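Local coordinates for protein probable tRNA pseudouridine synthase D (PDB 1Z2Z) that probably catalyses the isomerisation of uridine 13 to pseudouridine in transfer RNAs, at residues T39-G44 with Y49-L54; W59-L64 with I79-T84; G83-R88 with G128-N133. All blocks are in the same frame, centred on the assembly; numbering follows the deposited sequence.

Interaction 1: T39-G44 with Y49-L54; sequences TNREEG and YLIVEL
Arg41 presents an edge of its guanidinium to the carboxylate of Glu43, whose CD lies in the guanidinium plane, while the delta methyl of Ile51 approaches the same group obliquely, with CD1 4.4 Å from Arg41 NH2. The edge contact is a salt bridge within the 39-44 loop, Arg41 NH2 to Glu43 OE1 at 2.7 Å; its N-H...O angle of 126° makes the hydrogen-bond component weak. Across the contact, Glu43 crosses Ile51 at about a right angle. Its OE1 is 3.6 Å from Ile51 CG1, its CD also approaches CG1 and CG2, and its CG lies near CG1 and CB, so both the aliphatic and the carboxylate part rest against the beta-branch of Ile51. A bend at chi2 (-64°) folds the glutamate chain into this position. Topologically, the loop joins strand 33-39 to strand 49-57 of the mixed sheet in the TruD fold, two strands that both pair with strand 90-98. Lys94 on that strand takes the other carboxylate oxygen, Glu43 OE2, in a second salt bridge. With an alanine in place of Glu43, Lys94 and Arg41 NH2 would probably lose the carboxylate they share, and one side of Ile51 would lose its cover. Ile51 itself is held by backbone hydrogen bonds to Leu118 and Gly119 and also packs on Lys94 and Ser96.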
loop_
_atom_site.group_PDB
_atom_site.type_symbol
_atom_site.label_atom_id
_atom_site.label_comp_id
_atom_site.label_asym_id
_atom_site.label_seq_id
_atom_site.Cartn_x
_atom_site.Cartn_y
_atom_site.Cartn_z
ATOM N N THR A 39 -17.545 -9.125 -2.850
ATOM C CA THR A 39 -17.286 -9.857 -4.079
ATOM C C THR A 39 -17.741 -9.164 -5.359
ATOM O O THR A 39 -18.641 -8.325 -5.332
ATOM C CB THR A 39 -17.976 -11.239 -4.022
ATOM O OG1 THR A 39 -17.272 -12.166 -4.852
ATOM C CG2 THR A 39 -19.422 -11.145 -4.512
ATOM N N ASN A 40 -17.109 -9.504 -6.482
ATOM C CA ASN A 40 -17.544 -8.949 -7.759
ATOM C C ASN A 40 -17.970 -10.094 -8.661
ATOM O O ASN A 40 -18.390 -9.872 -9.784
ATOM C CB ASN A 40 -16.454 -8.110 -8.450
ATOM C CG ASN A 40 -15.250 -8.921 -8.874
ATOM O OD1 ASN A 40 -15.367 -10.051 -9.355
ATOM N ND2 ASN A 40 -14.073 -8.330 -8.720
ATOM N N ARG A 41 -17.884 -11.326 -8.174
ATOM C CA ARG A 41 -18.286 -12.453 -9.011
ATOM C C ARG A 41 -19.466 -13.253 -8.458
ATOM O O ARG A 41 -19.798 -13.166 -7.278
ATOM C CB ARG A 41 -17.095 -13.372 -9.231
ATOM C CG ARG A 41 -16.345 -13.656 -7.960
ATOM C CD ARG A 41 -16.054 -15.115 -7.866
ATOM N NE ARG A 41 -14.998 -15.505 -8.775
ATOM C CZ ARG A 41 -14.811 -16.748 -9.197
ATOM N NH1 ARG A 41 -13.800 -17.018 -10.018
ATOM N NH2 ARG A 41 -15.644 -17.713 -8.814
ATOM N N GLU A 42 -20.090 -14.033 -9.328
ATOM C CA GLU A 42 -21.228 -14.859 -8.964
ATOM C C GLU A 42 -20.909 -16.333 -9.278
ATOM O O GLU A 42 -20.155 -16.621 -10.209
ATOM C CB GLU A 42 -22.444 -14.394 -9.754
ATOM C CG GLU A 42 -23.688 -15.232 -9.591
ATOM C CD GLU A 42 -24.346 -15.053 -8.243
ATOM O OE1 GLU A 42 -25.574 -15.295 -8.154
ATOM O OE2 GLU A 42 -23.640 -14.678 -7.278
ATOM N N GLU A 43 -21.469 -17.259 -8.500
ATOM C CA GLU A 43 -21.232 -18.689 -8.717
ATOM C C GLU A 43 -22.536 -19.391 -9.035
ATOM O O GLU A 43 -23.621 -18.845 -8.827
ATOM C CB GLU A 43 -20.658 -19.332 -7.471
ATOM C CG GLU A 43 -19.930 -18.378 -6.575
ATOM C CD GLU A 43 -18.715 -17.806 -7.242
ATOM O OE1 GLU A 43 -18.165 -18.486 -8.132
ATOM O OE2 GLU A 43 -18.302 -16.696 -6.862
ATOM N N GLY A 44 -22.430 -20.617 -9.517
ATOM C CA GLY A 44 -23.625 -21.360 -9.844
ATOM C C GLY A 44 -23.777 -22.603 -8.992
ATOM O O GLY A 44 -23.457 -22.605 -7.802
ATOM N N TYR A 49 -15.054 -26.569 -9.148
ATOM C CA TYR A 49 -14.516 -25.711 -8.104
ATOM C C TYR A 49 -15.603 -25.399 -7.065
ATOM O O TYR A 49 -16.698 -24.925 -7.396
ATOM C CB TYR A 49 -13.964 -24.420 -8.735
ATOM C CG TYR A 49 -12.566 -24.554 -9.320
ATOM C CD1 TYR A 49 -11.472 -24.748 -8.486
ATOM C CD2 TYR A 49 -12.336 -24.504 -10.700
ATOM C CE1 TYR A 49 -10.188 -24.893 -8.997
ATOM C CE2 TYR A 49 -11.038 -24.648 -11.225
ATOM C CZ TYR A 49 -9.974 -24.845 -10.363
ATOM O OH TYR A 49 -8.682 -25.027 -10.818
ATOM N N LEU A 50 -15.299 -25.695 -5.806
ATOM C CA LEU A 50 -16.243 -25.464 -4.718
ATOM C C LEU A 50 -15.932 -24.094 -4.139
ATOM O O LEU A 50 -14.793 -23.823 -3.775
ATOM C CB LEU A 50 -16.087 -26.566 -3.658
ATOM C CG LEU A 50 -17.218 -26.750 -2.642
ATOM C CD1 LEU A 50 -17.243 -25.561 -1.744
ATOM C CD2 LEU A 50 -18.554 -26.915 -3.340
ATOM N N ILE A 51 -16.934 -23.230 -4.063
ATOM C CA ILE A 51 -16.703 -21.883 -3.549
ATOM C C ILE A 51 -17.238 -21.680 -2.136
ATOM O O ILE A 51 -18.452 -21.759 -1.875
ATOM C CB ILE A 51 -17.325 -20.788 -4.449
ATOM C CG1 ILE A 51 -17.106 -21.099 -5.941
ATOM C CG2 ILE A 51 -16.711 -19.464 -4.069
ATOM C CD1 ILE A 51 -15.653 -21.354 -6.347
ATOM N N VAL A 52 -16.313 -21.352 -1.246
ATOM C CA VAL A 52 -16.612 -21.182 0.163
ATOM C C VAL A 52 -16.275 -19.830 0.756
ATOM O O VAL A 52 -15.293 -19.198 0.377
ATOM C CB VAL A 52 -15.840 -22.241 0.971
ATOM C CG1 VAL A 52 -16.383 -22.316 2.379
ATOM C CG2 VAL A 52 -15.927 -23.588 0.279
ATOM N N GLU A 53 -17.091 -19.404 1.709
ATOM C CA GLU A 53 -16.862 -18.143 2.400
ATOM C C GLU A 53 -16.009 -18.509 3.602
ATOM O O GLU A 53 -16.428 -19.291 4.449
ATOM C CB GLU A 53 -18.172 -17.545 2.876
ATOM C CG GLU A 53 -17.998 -16.227 3.563
ATOM C CD GLU A 53 -19.274 -15.761 4.218
ATOM O OE1 GLU A 53 -19.369 -15.865 5.458
ATOM O OE2 GLU A 53 -20.188 -15.313 3.487
ATOM N N LEU A 54 -14.809 -17.955 3.649
ATOM C CA LEU A 54 -13.864 -18.211 4.712
ATOM C C LEU A 54 -13.904 -17.115 5.772
ATOM O O LEU A 54 -13.805 -15.931 5.454
ATOM C CB LEU A 54 -12.463 -18.308 4.112
ATOM C CG LEU A 54 -11.245 -18.353 5.038
ATOM C CD1 LEU A 54 -11.396 -19.501 6.028
ATOM C CD2 LEU A 54 -9.970 -18.515 4.187
#

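Interaction 2: W59-L64 with I79-T84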
loop_
_atom_site.group_PDB
_atom_site.type_symbol
_atom_site.label_atom_id
_atom_site.label_comp_id
_atom_site.label_asym_id
_atom_site.label_seq_id
_atom_site.Cartn_x
_atom_site.Cartn_y
_atom_site.Cartn_z
ATOM N N TRP A 59 -5.788 -15.817 12.096
ATOM C CA TRP A 59 -5.131 -16.850 11.300
ATOM C C TRP A 59 -4.361 -16.228 10.141
ATOM O O TRP A 59 -4.747 -15.192 9.607
ATOM C CB TRP A 59 -6.146 -17.809 10.686
ATOM C CG TRP A 59 -6.536 -18.990 11.507
ATOM C CD1 TRP A 59 -7.507 -19.037 12.463
ATOM C CD2 TRP A 59 -6.070 -20.334 11.339
ATOM N NE1 TRP A 59 -7.689 -20.328 12.889
ATOM C CE2 TRP A 59 -6.823 -21.142 12.224
ATOM C CE3 TRP A 59 -5.098 -20.930 10.533
ATOM C CZ2 TRP A 59 -6.634 -22.526 12.306
ATOM C CZ3 TRP A 59 -4.907 -22.297 10.616
ATOM C CH2 TRP A 59 -5.674 -23.086 11.504
ATOM N N ASP A 60 -3.287 -16.899 9.747
ATOM C CA ASP A 60 -2.456 -16.482 8.635
ATOM C C ASP A 60 -2.900 -17.320 7.444
ATOM O O ASP A 60 -2.835 -18.555 7.495
ATOM C CB ASP A 60 -0.998 -16.787 8.929
ATOM C CG ASP A 60 -0.096 -16.449 7.772
ATOM O OD1 ASP A 60 0.760 -17.284 7.423
ATOM O OD2 ASP A 60 -0.235 -15.335 7.217
ATOM N N THR A 61 -3.337 -16.655 6.376
ATOM C CA THR A 61 -3.809 -17.332 5.168
ATOM C C THR A 61 -2.906 -18.455 4.672
ATOM O O THR A 61 -3.379 -19.548 4.351
ATOM C CB THR A 61 -4.008 -16.330 4.023
ATOM O OG1 THR A 61 -4.878 -15.277 4.459
ATOM C CG2 THR A 61 -4.633 -17.021 2.824
ATOM N N HIS A 62 -1.606 -18.210 4.596
ATOM C CA HIS A 62 -0.761 -19.275 4.122
ATOM C C HIS A 62 -0.913 -20.469 5.037
ATOM O O HIS A 62 -1.092 -21.600 4.566
ATOM C CB HIS A 62 0.692 -18.841 4.030
ATOM C CG HIS A 62 1.048 -18.221 2.709
ATOM N ND1 HIS A 62 0.112 -17.619 1.888
ATOM C CD2 HIS A 62 2.243 -18.062 2.088
ATOM C CE1 HIS A 62 0.716 -17.116 0.826
ATOM N NE2 HIS A 62 2.009 -17.370 0.925
ATOM N N HIS A 63 -0.880 -20.224 6.346
ATOM C CA HIS A 63 -1.015 -21.306 7.309
ATOM C C HIS A 63 -2.342 -22.075 7.171
ATOM O O HIS A 63 -2.341 -23.305 7.194
ATOM C CB HIS A 63 -0.847 -20.777 8.737
ATOM C CG HIS A 63 -0.759 -21.862 9.760
ATOM N ND1 HIS A 63 -1.869 -22.379 10.392
ATOM C CD2 HIS A 63 0.294 -22.599 10.187
ATOM C CE1 HIS A 63 -1.505 -23.387 11.164
ATOM N NE2 HIS A 63 -0.197 -23.542 11.057
ATOM N N LEU A 64 -3.451 -21.357 6.989
ATOM C CA LEU A 64 -4.768 -21.972 6.843
ATOM C C LEU A 64 -4.857 -22.868 5.613
ATOM O O LEU A 64 -5.283 -24.023 5.685
ATOM C CB LEU A 64 -5.836 -20.892 6.729
ATOM C CG LEU A 64 -7.275 -21.266 7.098
ATOM C CD1 LEU A 64 -8.221 -20.242 6.476
ATOM C CD2 LEU A 64 -7.625 -22.659 6.612
ATOM N N ILE A 79 -6.284 -24.321 -3.571
ATOM C CA ILE A 79 -7.073 -23.445 -2.721
ATOM C C ILE A 79 -6.564 -22.009 -2.918
ATOM O O ILE A 79 -5.426 -21.696 -2.559
ATOM C CB ILE A 79 -7.024 -23.901 -1.199
ATOM C CG1 ILE A 79 -7.190 -22.696 -0.276
ATOM C CG2 ILE A 79 -5.765 -24.693 -0.885
ATOM C CD1 ILE A 79 -8.595 -22.485 0.156
ATOM N N SER A 80 -7.383 -21.153 -3.536
ATOM C CA SER A 80 -6.961 -19.770 -3.759
ATOM C C SER A 80 -7.891 -18.689 -3.255
ATOM O O SER A 80 -9.100 -18.869 -3.115
ATOM C CB SER A 80 -6.591 -19.487 -5.245
ATOM O OG SER A 80 -7.678 -19.532 -6.147
ATOM N N VAL A 81 -7.276 -17.554 -2.966
ATOM C CA VAL A 81 -7.979 -16.411 -2.444
ATOM C C VAL A 81 -7.981 -15.267 -3.467
ATOM O O VAL A 81 -7.170 -15.242 -4.407
ATOM C CB VAL A 81 -7.300 -15.978 -1.132
ATOM C CG1 VAL A 81 -7.429 -17.078 -0.114
ATOM C CG2 VAL A 81 -5.814 -15.703 -1.367
ATOM N N ALA A 82 -8.919 -14.341 -3.288
ATOM C CA ALA A 82 -9.039 -13.178 -4.152
ATOM C C ALA A 82 -8.050 -12.124 -3.664
ATOM O O ALA A 82 -7.499 -11.356 -4.455
ATOM C CB ALA A 82 -10.452 -12.642 -4.093
ATOM N N GLY A 83 -7.819 -12.115 -2.350
ATOM C CA GLY A 83 -6.895 -11.175 -1.729
ATOM C C GLY A 83 -6.540 -11.584 -0.307
ATOM O O GLY A 83 -7.410 -11.982 0.455
ATOM N N THR A 84 -5.278 -11.475 0.078
ATOM C CA THR A 84 -4.906 -11.883 1.422
ATOM C C THR A 84 -5.283 -10.938 2.572
ATOM O O THR A 84 -4.742 -9.843 2.692
ATOM C CB THR A 84 -3.416 -12.179 1.491
ATOM O OG1 THR A 84 -3.113 -13.271 0.617
ATOM C CG2 THR A 84 -3.019 -12.565 2.908
#
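Thr61 touches two residues of 79-84, and each of its branches has its own partner. OG1 lies 3.6 Å from Thr84 CG2, a hydroxyl against a methyl, and Thr61 CB is 4.0 Å from that same methyl. The other branch, Thr61 CG2, meets Val81 CG1 at 4.1 Å. The side chains of Thr61 and Val81 run alongside each other in opposing senses, whereas Thr61 and Thr84 meet at a slant. No hydrogen bond joins the segments, so the evidence is for van der Waals packing alone.

Torsions account for the pairing. In Thr61 the hydroxyl sits beside the backbone N (chi1 -54°) and the methyl is anti to that N; Thr84 has the same arrangement (chi1 -62°), and this directs its methyl, not its hydroxyl, to Thr61. The closest CA atoms across the contact are also those of Thr61 and Thr84, 6.7 Å apart.

One shell further out, Asp60 occupies the N-cap position, and the bond from Leu64 N to Asp60 O, 2.9 Å, closes the first helical turn. Thr65 OG1 is placed to hydrogen-bond with the carbonyls of Thr61 and His62. Beside this turn Leu64 CG stands over one face of the Trp59 ring, offset toward its rim, and Trp59 NE1 bonds to Lys111 O.

Helix 61-72 lies in the connection between strands 49-57 and 79-81 of the mixed sheet, and the contact sets its N-terminal turn against Val81 and the loop that goes on to Asp86, the predicted nucleophile. Val81 extends the packing to Gln93 and Ile95 of the antiparallel neighbour 90-98, while Thr61 also touches Lys56 on strand 49-57 and Leu64 packs on Ile113 of strand 113-121.

Interaction 3: G83-R88 with G128-N133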
loop_
_atom_site.group_PDB
_atom_site.type_symbol
_atom_site.label_atom_id
_atom_site.label_comp_id
_atom_site.label_asym_id
_atom_site.label_seq_id
_atom_site.Cartn_x
_atom_site.Cartn_y
_atom_site.Cartn_z
ATOM N N GLY A 83 -7.819 -12.115 -2.350
ATOM C CA GLY A 83 -6.895 -11.175 -1.729
ATOM C C GLY A 83 -6.540 -11.584 -0.307
ATOM O O GLY A 83 -7.410 -11.982 0.455
ATOM N N THR A 84 -5.278 -11.475 0.078
ATOM C CA THR A 84 -4.906 -11.883 1.422
ATOM C C THR A 84 -5.283 -10.938 2.572
ATOM O O THR A 84 -4.742 -9.843 2.692
ATOM C CB THR A 84 -3.416 -12.179 1.491
ATOM O OG1 THR A 84 -3.113 -13.271 0.617
ATOM C CG2 THR A 84 -3.019 -12.565 2.908
ATOM N N LYS A 85 -6.194 -11.383 3.436
ATOM C CA LYS A 85 -6.629 -10.570 4.563
ATOM C C LYS A 85 -5.663 -10.702 5.734
ATOM O O LYS A 85 -4.950 -11.706 5.868
ATOM C CB LYS A 85 -8.034 -10.974 4.998
ATOM C CG LYS A 85 -8.958 -11.331 3.857
ATOM C CD LYS A 85 -9.243 -10.161 2.934
ATOM C CE LYS A 85 -9.922 -10.643 1.650
ATOM N NZ LYS A 85 -10.530 -9.546 0.823
ATOM N N ASP A 86 -5.645 -9.672 6.579
ATOM C CA ASP A 86 -4.775 -9.609 7.761
ATOM C C ASP A 86 -4.988 -10.773 8.727
ATOM O O ASP A 86 -6.121 -11.159 9.029
ATOM C CB ASP A 86 -5.019 -8.304 8.536
ATOM C CG ASP A 86 -4.441 -7.076 7.850
ATOM O OD1 ASP A 86 -5.011 -5.974 8.057
ATOM O OD2 ASP A 86 -3.423 -7.202 7.131
ATOM N N LYS A 87 -3.870 -11.303 9.209
ATOM C CA LYS A 87 -3.842 -12.390 10.173
ATOM C C LYS A 87 -4.480 -11.884 11.483
ATOM O O LYS A 87 -5.573 -12.329 11.861
ATOM C CB LYS A 87 -2.378 -12.849 10.354
ATOM C CG LYS A 87 -1.868 -13.136 11.768
ATOM C CD LYS A 87 -2.549 -14.329 12.433
ATOM C CE LYS A 87 -1.772 -14.807 13.649
ATOM N NZ LYS A 87 -0.549 -15.509 13.216
ATOM N N ARG A 88 -3.836 -10.928 12.150
ATOM C CA ARG A 88 -4.389 -10.402 13.394
ATOM C C ARG A 88 -5.687 -9.646 13.182
ATOM O O ARG A 88 -5.712 -8.420 13.288
ATOM C CB ARG A 88 -3.394 -9.475 14.108
ATOM C CG ARG A 88 -3.852 -9.098 15.530
ATOM C CD ARG A 88 -2.719 -8.582 16.428
ATOM N NE ARG A 88 -3.186 -8.246 17.780
ATOM C CZ ARG A 88 -3.606 -9.133 18.686
ATOM N NH1 ARG A 88 -3.621 -10.426 18.401
ATOM N NH2 ARG A 88 -4.018 -8.722 19.876
ATOM N N GLY A 128 -7.705 -10.783 -7.290
ATOM C CA GLY A 128 -8.352 -9.727 -8.030
ATOM C C GLY A 128 -9.839 -9.931 -8.150
ATOM O O GLY A 128 -10.556 -8.969 -8.392
ATOM N N ASP A 129 -10.328 -11.154 -7.976
ATOM C CA ASP A 129 -11.764 -11.369 -8.104
ATOM C C ASP A 129 -12.606 -10.778 -6.985
ATOM O O ASP A 129 -13.483 -11.454 -6.480
ATOM C CB ASP A 129 -12.101 -12.855 -8.199
ATOM C CG ASP A 129 -11.555 -13.510 -9.450
ATOM O OD1 ASP A 129 -10.606 -12.953 -10.063
ATOM O OD2 ASP A 129 -12.069 -14.601 -9.798
ATOM N N LEU A 130 -12.355 -9.546 -6.567
ATOM C CA LEU A 130 -13.203 -8.954 -5.535
ATOM C C LEU A 130 -13.303 -7.465 -5.841
ATOM O O LEU A 130 -12.408 -6.890 -6.460
ATOM C CB LEU A 130 -12.617 -9.150 -4.130
ATOM C CG LEU A 130 -11.573 -8.121 -3.677
ATOM C CD1 LEU A 130 -11.305 -8.260 -2.200
ATOM C CD2 LEU A 130 -10.307 -8.294 -4.491
ATOM N N TRP A 131 -14.390 -6.841 -5.419
ATOM C CA TRP A 131 -14.543 -5.426 -5.657
ATOM C C TRP A 131 -13.724 -4.708 -4.608
ATOM O O TRP A 131 -12.611 -4.264 -4.877
ATOM C CB TRP A 131 -16.003 -5.002 -5.554
ATOM C CG TRP A 131 -16.161 -3.517 -5.674
ATOM C CD1 TRP A 131 -16.058 -2.595 -4.665
ATOM C CD2 TRP A 131 -16.331 -2.769 -6.884
ATOM N NE1 TRP A 131 -16.143 -1.328 -5.175
ATOM C CE2 TRP A 131 -16.309 -1.401 -6.534
ATOM C CE3 TRP A 131 -16.490 -3.122 -8.233
ATOM C CZ2 TRP A 131 -16.444 -0.380 -7.484
ATOM C CZ3 TRP A 131 -16.625 -2.102 -9.179
ATOM C CH2 TRP A 131 -16.598 -0.747 -8.795
ATOM N N GLY A 132 -14.268 -4.612 -3.400
ATOM C CA GLY A 132 -13.550 -3.952 -2.328
ATOM C C GLY A 132 -13.532 -4.724 -1.023
ATOM O O GLY A 132 -13.724 -5.946 -0.991
ATOM N N ASN A 133 -13.312 -3.988 0.064
ATOM C CA ASN A 133 -13.244 -4.553 1.408
ATOM C C ASN A 133 -13.894 -3.615 2.440
ATOM O O ASN A 133 -13.484 -2.463 2.593
ATOM C CB ASN A 133 -11.773 -4.798 1.797
ATOM C CG ASN A 133 -11.209 -6.119 1.256
ATOM O OD1 ASN A 133 -10.024 -6.216 0.962
ATOM N ND2 ASN A 133 -12.049 -7.140 1.161
HETATM O O HOH W 1 -7.943 -7.832 -0.181
#
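Lys85 and Asn133 have the nearest CA atoms of the two segments, still 9.5 Å apart, and no backbone hydrogen bond crosses between them, so side chains make the connection. One partner is the loop after strand 79-81, which carries Asp86, the predicted nucleophile of this enzyme of the pseudouridine synthase clan; the other is the 128-133 segment, which runs into strand 130-142 and in which Asp129 is the centre of an inverse gamma turn and Trp131 and Gly132 form a classic beta bulge opposite Ile38. The turn is closed by Leu130 N to Gly128 O.

The chain of Lys85 is bent at chi2 (-64°) and extended beyond it, which carries NZ across to Asn133, whose side chain comes from the opposite direction. NZ makes a weak hydrogen bond of 3.4 Å to Asn133 OD1. It is modelled closer to ND2 of the same amide, but both nitrogens are donors, so this approach is no bond and leaves the orientation of the amide, and with it the bond to OD1, doubtful. Leu130 adds an apolar neighbour, its CD1 beside Lys85 NZ.

Glu37 of strand 33-39 provides the charged partner of this amine through a salt bridge from its OE2, and Leu130 and Asn133 both pack on Glu37 as well. The Lys85 side chain also touches Thr91 and Gln93 of strand 90-98. The adjacent Asp86 takes no part in the contact with 128-133; its OD1 is salt-bridged to Arg27 NH2. As modelled, and subject to the same doubt over the amide, a water bridges the two side chains, accepting from Lys85 NZ at 3.3 Å and donating to Asn133 OD1 at 2.9 Å.

All three contacts reach the same mixed sheet and lie on one side of the chain's centre. Interactions 2 and 3 share Gly83 and Thr84, and their centres are about 9 Å apart; a probable hydrogen bond of 2.9 Å between Ala82 O and Gly128 N also ties them. Interaction 1 meets interaction 3 through the salt bridge of Arg41 NH1 with Asp129 OD2, 3.0 Å, and meets interaction 2 where Leu54 CD1 packs on Leu64 CD1. The predicted nucleophile Asp86 belongs to interaction 3, and its side chain is about 7 Å from that of Thr84 in interaction 2. Interaction 1 lies away from this site, its centre about 14 Å from that of interaction 3.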